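Local coordinates for phenazine biosynthesis protein, PhzF family (Bacillus anthracis, PDB 3EDN) that belongs to the PhzF family of phenazine biosynthesis proteins, has a diaminopimelate epimerase-like fold and is probably an isomerase-type enzyme acting in phenazine-type metabolism, at residues A[136-139]-A[140-143]; A[224-227]-A[228-231]. All coordinates share one frame; numbering follows the deposited sequence.

Interaction 1 of 2, residues A[136-139]-A[140-143]; sequences EELA and HSIG
The imidazole of His140 lies beneath two parts of Glu136 at once, its backbone oxygen and its side chain. Glu136 O sits 3.3 Å above the ring plane, offset toward the rim, while it also accepts the backbone bond from His140 N (2.9 Å). Farther out, Glu136 CG stands over the same ring 4.0 Å from the centroid, a CH-pi contact 25° off the normal. The glutamate is extended, with CG anti to the backbone N (chi1 -172°), and runs alongside the histidine in the same direction. Its carboxylate stays 4.1 Å away, OE2 to His140 NE2, and the histidine's hydrogen bond goes instead to Glu145. One turn on, helix 135-141 ends in a Schellman motif with Gly143, at positive phi, as the C-prime residue: Gly143 N bonds to His140 O, and Leu144 N reaches back to Ala139 O. Leu138 O receives the hydroxyl of Ser141, OG at 2.7 Å, besides weak bonds from Ser141 N and Ile142 N. A chi1 of 76° sets that hydroxyl between N and the carbonyl carbon of Ser141, turned back along the helix. On the buried side Leu138 and Ser141 pack against Ile197 of strand 196-201 and against helix 185-188.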
loop_
_atom_site.group_PDB
_atom_site.type_symbol
_atom_site.label_atom_id
_atom_site.label_comp_id
_atom_site.label_asym_id
_atom_site.label_seq_id
_atom_site.Cartn_x
_atom_site.Cartn_y
_atom_site.Cartn_z
ATOM N N GLU A 136 -20.094 33.454 -27.781
ATOM C CA GLU A 136 -21.479 32.999 -27.819
ATOM C C GLU A 136 -21.579 31.494 -27.587
ATOM O O GLU A 136 -22.475 31.043 -26.877
ATOM C CB GLU A 136 -22.202 33.406 -29.109
ATOM C CG GLU A 136 -23.697 33.088 -29.057
ATOM C CD GLU A 136 -24.517 33.782 -30.135
ATOM O OE1 GLU A 136 -24.132 33.709 -31.324
ATOM O OE2 GLU A 136 -25.564 34.376 -29.792
ATOM N N GLU A 137 -20.673 30.719 -28.184
ATOM C CA GLU A 137 -20.695 29.261 -28.016
ATOM C C GLU A 137 -20.388 28.883 -26.570
ATOM O O GLU A 137 -20.986 27.949 -26.016
ATOM C CB GLU A 137 -19.702 28.567 -28.954
ATOM C CG GLU A 137 -20.043 28.683 -30.438
ATOM C CD GLU A 137 -21.503 28.401 -30.726
ATOM O OE1 GLU A 137 -22.007 27.340 -30.299
ATOM O OE2 GLU A 137 -22.152 29.246 -31.376
ATOM N N LEU A 138 -19.450 29.612 -25.974
ATOM C CA LEU A 138 -19.116 29.431 -24.568
ATOM C C LEU A 138 -20.322 29.735 -23.691
ATOM O O LEU A 138 -20.661 28.961 -22.794
ATOM C CB LEU A 138 -17.947 30.332 -24.196
ATOM C CG LEU A 138 -17.483 30.315 -22.734
ATOM C CD1 LEU A 138 -17.013 28.928 -22.336
ATOM C CD2 LEU A 138 -16.376 31.337 -22.535
ATOM N N ALA A 139 -20.982 30.859 -23.947
ATOM C CA ALA A 139 -22.167 31.224 -23.180
ATOM C C ALA A 139 -23.234 30.135 -23.283
ATOM O O ALA A 139 -23.833 29.721 -22.293
ATOM C CB ALA A 139 -22.709 32.570 -23.653
ATOM N N HIS A 140 -23.471 29.662 -24.498
ATOM C CA HIS A 140 -24.476 28.640 -24.714
ATOM C C HIS A 140 -24.137 27.332 -23.978
ATOM O O HIS A 140 -25.038 26.619 -23.515
ATOM C CB HIS A 140 -24.665 28.384 -26.211
ATOM C CG HIS A 140 -25.451 29.451 -26.918
ATOM N ND1 HIS A 140 -25.540 29.516 -28.295
ATOM C CD2 HIS A 140 -26.178 30.492 -26.445
ATOM C CE1 HIS A 140 -26.298 30.547 -28.634
ATOM N NE2 HIS A 140 -26.694 31.158 -27.531
ATOM N N SER A 141 -22.845 27.028 -23.867
ATOM C CA SER A 141 -22.404 25.764 -23.243
ATOM C C SER A 141 -22.744 25.726 -21.758
ATOM O O SER A 141 -22.834 24.644 -21.163
ATOM C CB SER A 141 -20.901 25.531 -23.455
ATOM O OG SER A 141 -20.113 26.342 -22.607
ATOM N N ILE A 142 -22.914 26.908 -21.167
ATOM C CA ILE A 142 -23.343 27.014 -19.774
ATOM C C ILE A 142 -24.772 27.540 -19.634
ATOM O O ILE A 142 -25.166 28.014 -18.571
ATOM C CB ILE A 142 -22.339 27.819 -18.894
ATOM C CG1 ILE A 142 -22.040 29.214 -19.453
ATOM C CG2 ILE A 142 -21.022 27.054 -18.748
ATOM C CD1 ILE A 142 -21.058 30.008 -18.571
ATOM N N GLY A 143 -25.552 27.439 -20.710
ATOM C CA GLY A 143 -26.974 27.731 -20.640
ATOM C C GLY A 143 -27.332 29.204 -20.640
ATOM O O GLY A 143 -28.431 29.575 -20.241
#

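Interaction 2 of 2, residues A[224-227]-A[228-231]; sequences IEDP and VTGT. With SO4 (sulfate ion), chain G; SO4 (sulfate ion), chain C.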
loop_
_atom_site.group_PDB
_atom_site.type_symbol
_atom_site.label_atom_id
_atom_site.label_comp_id
_atom_site.label_asym_id
_atom_site.label_seq_id
_atom_site.Cartn_x
_atom_site.Cartn_y
_atom_site.Cartn_z
ATOM N N ILE A 224 -20.765 16.825 -12.954
ATOM C CA ILE A 224 -21.286 18.049 -13.559
ATOM C C ILE A 224 -20.803 19.314 -12.855
ATOM O O ILE A 224 -20.434 20.287 -13.514
ATOM C CB ILE A 224 -22.817 18.066 -13.549
ATOM C CG1 ILE A 224 -23.371 16.820 -14.241
ATOM C CG2 ILE A 224 -23.332 19.315 -14.241
ATOM C CD1 ILE A 224 -24.808 16.524 -13.864
ATOM N N GLU A 225 -20.825 19.302 -11.522
ATOM C CA GLU A 225 -20.498 20.497 -10.739
ATOM C C GLU A 225 -19.870 20.179 -9.372
ATOM O O GLU A 225 -20.372 19.334 -8.646
ATOM C CB GLU A 225 -21.757 21.350 -10.563
ATOM C CG GLU A 225 -21.612 22.508 -9.578
ATOM C CD GLU A 225 -22.729 23.532 -9.670
ATOM O OE1 GLU A 225 -23.815 23.236 -10.245
ATOM O OE2 GLU A 225 -22.517 24.646 -9.159
ATOM N N ASP A 226 -18.791 20.886 -9.034
ATOM C CA ASP A 226 -18.026 20.695 -7.786
ATOM C C ASP A 226 -18.478 21.754 -6.757
ATOM O O ASP A 226 -18.689 22.910 -7.112
ATOM C CB ASP A 226 -16.539 20.893 -8.122
ATOM C CG ASP A 226 -15.588 20.278 -7.097
ATOM O OD1 ASP A 226 -14.788 21.045 -6.534
ATOM O OD2 ASP A 226 -15.596 19.037 -6.899
ATOM N N PRO A 227 -18.658 21.370 -5.486
ATOM C CA PRO A 227 -19.194 22.306 -4.479
ATOM C C PRO A 227 -18.314 23.530 -4.087
ATOM O O PRO A 227 -18.804 24.669 -4.018
ATOM C CB PRO A 227 -19.463 21.407 -3.262
ATOM C CG PRO A 227 -18.597 20.214 -3.476
ATOM C CD PRO A 227 -18.454 20.010 -4.940
ATOM N N VAL A 228 -17.045 23.282 -3.787
ATOM C CA VAL A 228 -16.112 24.339 -3.390
ATOM C C VAL A 228 -14.716 23.876 -3.770
ATOM O O VAL A 228 -14.218 22.881 -3.241
ATOM C CB VAL A 228 -16.075 24.593 -1.865
ATOM C CG1 VAL A 228 -15.449 25.969 -1.604
ATOM C CG2 VAL A 228 -17.443 24.378 -1.219
ATOM N N THR A 229 -14.095 24.574 -4.708
ATOM C CA THR A 229 -12.934 24.062 -5.425
ATOM C C THR A 229 -11.692 24.896 -5.092
ATOM O O THR A 229 -11.584 26.058 -5.497
ATOM C CB THR A 229 -13.189 24.093 -6.945
ATOM O OG1 THR A 229 -14.479 23.507 -7.214
ATOM C CG2 THR A 229 -12.094 23.329 -7.690
ATOM N N GLY A 230 -10.760 24.311 -4.349
ATOM C CA GLY A 230 -9.581 25.044 -3.893
ATOM C C GLY A 230 -8.644 25.421 -5.029
ATOM O O GLY A 230 -8.102 26.520 -5.047
ATOM N N THR A 231 -8.428 24.499 -5.962
ATOM C CA THR A 231 -7.563 24.785 -7.120
ATOM C C THR A 231 -8.065 26.029 -7.890
ATOM O O THR A 231 -7.304 26.992 -8.134
ATOM C CB THR A 231 -7.487 23.568 -8.079
ATOM O OG1 THR A 231 -8.803 23.097 -8.406
ATOM C CG2 THR A 231 -6.669 22.465 -7.454
HETATM S S SO4 G . -22.521 15.939 -10.014
HETATM O O1 SO4 G . -21.904 15.308 -11.173
HETATM O O2 SO4 G . -22.194 15.152 -8.824
HETATM O O3 SO4 G . -21.988 17.289 -9.857
HETATM O O4 SO4 G . -23.970 15.998 -10.180
HETATM S S SO4 C . -9.848 20.869 -4.413
HETATM O O1 SO4 C . -9.300 19.701 -3.730
HETATM O O2 SO4 C . -10.814 21.622 -3.629
HETATM O O3 SO4 C . -8.771 21.685 -4.881
HETATM O O4 SO4 C . -10.509 20.356 -5.620
#
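Asp226 and Thr229 are joined by one short side-chain bond, Thr229 OG1 giving its hydrogen to Asp226 OD1 at 2.6 Å. The aspartate carries CG opposite its own backbone N (chi1 -160°), which brings OD1 across the turn, and the hydroxyl meets it on the anti lone pair, away from OD2. Thr229 has its hydroxyl beside its own N and opposite its carbonyl carbon (chi1 -48°); its methyl, CG2, lies 3.7 Å from the same OD1. Between them Pro227 and Val228 form the bend, with Pro227 CB 4.1 Å from Val228 CG2. The bend links strand 225-226 to helix 230-244, whose N-cap position is held by Thr229. Here the threonine hydroxyl bonds to the aspartate and makes no capping bond; a sulfate, probably from the crystallisation liquor, lies at the helix start, where Gly230 N bonds to its O2 at 2.8 Å and Thr231 N to its O3 at 3.0 Å. A second sulfate accepts Ile224 N through O1 (2.6 Å) and Glu225 N through O3. Two successive amides at the first turn of a helix make a natural anion site, consistent with a pocket for an acidic substrate group, and the short aspartate bond would help hold the threonine rotamer beside it.

How the interactions relate
Interaction 1 closes before interaction 2 opens along the chain, and both belong to the part of the protein that carries the diaminopimelate epimerase-like fold. Their centres are 19 Å apart and their nearest atoms about 9 Å, without touching. Residues 136-143 end the short helix 135-141 at the periphery, the centre of interaction 1 being about 24 Å from the chain centre; that of interaction 2 is about 6 Å from it, and residues 224-231 lead into helix 230-244. Strands link the two regions: helix 135-141 packs on strand 196-201, which pairs antiparallel with strand 211-216, and that strand in turn pairs with strand 225-226. One contact thus finishes a helix on the outside of the fold, while the other starts a helix at a central position where sulfate is bound in the crystal.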